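Local coordinates for cephalosporin acylase (Bacillus halodurans, PDB 2NLZ), which cleaves the side-chain amide bond of cephalosporins, as a member of the gamma-glutamyltranspeptidase family of N-terminal nucleophile hydrolases, at the interface of chains A and B. Residues are numbered along the deposited sequence; one frame, centred on the assembly and turned at random. Chains: chain A/B, Cephalosporin acylase.

The interface of chains A and B. Residues chain A 262, 433, 455, 459-460, 462, 516; chain B 5-6.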
loop_
_atom_site.group_PDB
_atom_site.type_symbol
_atom_site.label_atom_id
_atom_site.label_comp_id
_atom_site.label_asym_id
_atom_site.label_seq_id
_atom_site.Cartn_x
_atom_site.Cartn_y
_atom_site.Cartn_z
ATOM N N TYR A 262 9.875 -7.182 32.043
ATOM C CA TYR A 262 10.931 -6.223 31.783
ATOM C C TYR A 262 10.814 -5.067 32.758
ATOM O O TYR A 262 9.762 -4.857 33.356
ATOM C CB TYR A 262 10.831 -5.702 30.346
ATOM C CG TYR A 262 11.112 -6.749 29.294
ATOM C CD1 TYR A 262 12.357 -6.825 28.682
ATOM C CD2 TYR A 262 10.130 -7.669 28.910
ATOM C CE1 TYR A 262 12.623 -7.799 27.711
ATOM C CE2 TYR A 262 10.388 -8.645 27.944
ATOM C CZ TYR A 262 11.634 -8.703 27.354
ATOM O OH TYR A 262 11.894 -9.657 26.403
ATOM N N ILE A 433 19.288 -4.877 28.623
ATOM C CA ILE A 433 18.986 -5.188 27.234
ATOM C C ILE A 433 19.228 -4.008 26.305
ATOM O O ILE A 433 19.608 -4.203 25.164
ATOM C CB ILE A 433 17.624 -5.916 26.996
ATOM C CG1 ILE A 433 16.475 -4.938 26.889
ATOM C CG2 ILE A 433 17.345 -7.030 28.043
ATOM C CD1 ILE A 433 15.280 -5.581 26.266
ATOM N N THR A 455 8.132 -3.418 21.346
ATOM C CA THR A 455 9.185 -4.373 21.683
ATOM C C THR A 455 8.683 -5.473 22.597
ATOM O O THR A 455 8.767 -6.651 22.249
ATOM C CB THR A 455 10.392 -3.671 22.326
ATOM O OG1 THR A 455 10.815 -2.586 21.489
ATOM C CG2 THR A 455 11.542 -4.652 22.525
ATOM N N GLY A 459 6.762 -7.718 19.996
ATOM C CA GLY A 459 7.923 -8.482 19.532
ATOM C C GLY A 459 8.628 -7.965 18.293
ATOM O O GLY A 459 9.283 -8.730 17.576
ATOM N N LEU A 460 8.502 -6.668 18.036
ATOM C CA LEU A 460 9.162 -6.054 16.891
ATOM C C LEU A 460 10.669 -5.910 17.130
ATOM O O LEU A 460 11.100 -5.622 18.254
ATOM C CB LEU A 460 8.532 -4.691 16.584
ATOM C CG LEU A 460 7.385 -4.606 15.562
ATOM C CD1 LEU A 460 6.765 -5.958 15.242
ATOM C CD2 LEU A 460 6.321 -3.620 16.053
ATOM N N PRO A 462 14.346 -3.911 16.714
ATOM C CA PRO A 462 14.708 -2.499 16.888
ATOM C C PRO A 462 14.380 -1.563 15.704
ATOM O O PRO A 462 13.869 -0.457 15.908
ATOM C CB PRO A 462 16.227 -2.552 17.121
ATOM C CG PRO A 462 16.641 -3.967 16.885
ATOM C CD PRO A 462 15.435 -4.793 17.159
ATOM N N TRP A 516 19.561 -3.107 21.211
ATOM C CA TRP A 516 19.300 -4.178 22.157
ATOM C C TRP A 516 20.474 -5.123 22.190
ATOM O O TRP A 516 21.082 -5.404 21.155
ATOM C CB TRP A 516 18.030 -4.976 21.831
ATOM C CG TRP A 516 16.718 -4.220 21.793
ATOM C CD1 TRP A 516 15.686 -4.461 20.936
ATOM C CD2 TRP A 516 16.291 -3.129 22.637
ATOM N NE1 TRP A 516 14.645 -3.597 21.187
ATOM C CE2 TRP A 516 14.985 -2.769 22.222
ATOM C CE3 TRP A 516 16.880 -2.425 23.694
ATOM C CZ2 TRP A 516 14.257 -1.726 22.821
ATOM C CZ3 TRP A 516 16.167 -1.387 24.282
ATOM C CH2 TRP A 516 14.864 -1.046 23.837
ATOM N N PHE B 5 12.860 -12.184 21.808
ATOM C CA PHE B 5 11.865 -11.123 21.582
ATOM C C PHE B 5 11.993 -10.308 20.274
ATOM O O PHE B 5 11.314 -9.294 20.117
ATOM C CB PHE B 5 11.720 -10.211 22.829
ATOM C CG PHE B 5 12.982 -9.450 23.211
ATOM C CD1 PHE B 5 14.077 -10.106 23.778
ATOM C CD2 PHE B 5 13.051 -8.066 23.041
ATOM C CE1 PHE B 5 15.225 -9.406 24.132
ATOM C CE2 PHE B 5 14.187 -7.355 23.394
ATOM C CZ PHE B 5 15.278 -8.029 23.936
ATOM N N ASP B 6 12.845 -10.754 19.348
ATOM C CA ASP B 6 12.884 -10.193 17.978
ATOM C C ASP B 6 13.389 -11.166 16.883
ATOM O O ASP B 6 14.461 -11.754 17.033
ATOM C CB ASP B 6 13.550 -8.776 17.876
ATOM C CG ASP B 6 14.899 -8.632 18.635
ATOM O OD1 ASP B 6 14.876 -8.345 19.857
ATOM O OD2 ASP B 6 15.983 -8.703 17.997
#
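This patch of the two-fold symmetric interface is an aromatic plug: B:Phe5, in the N-terminal arm of chain B, enters a largely apolar pocket of chain A. The A-B pairing may not be the biological one. B:Phe5 is poorly ordered, so its exact pose is tentative. As modelled, its CG sits in the crowded position between backbone N and carbonyl carbon, chi1 63°. It hides 104 Å² of its surface, far more than any other residue here.

Ring contact comes first. The rings of A:Tyr262 and B:Phe5 meet edge to face, with planes 63° apart. The phenol oxygen OH of A:Tyr262 leads, lying over one face of the B:Phe5 ring toward its rim, 3.4 Å from CG. B:Asp6 OD1 of the same chain as the ring lies over the opposite face.

Apolar contacts hold the rest of the ring. A:Ile433 comes tip to tip, its CD1 3.4 Å from B:Phe5 CZ. A:Thr455 lies alongside. Its chi1 of -52° for OG1 leaves methyl CG2 anti to the backbone N, in plane at the ring edge, 3.8 Å from B:Phe5 CD2. A:Trp516 crosses at about a right angle, with indole CD1 4.1 Å from B:Phe5 CE2.

Polar pairing is absent: no hydrogen bond or salt bridge crosses the patch. The carboxylate of B:Asp6 merely borders A:Pro462, with OD2 4.0 Å from CD. Within this patch, association appears to rest on shape and apolar packing.

The pocket draws on strands 262-266, 432-438 and 512-517, the end of helix 444-457, and the loop leading into helix 462-467.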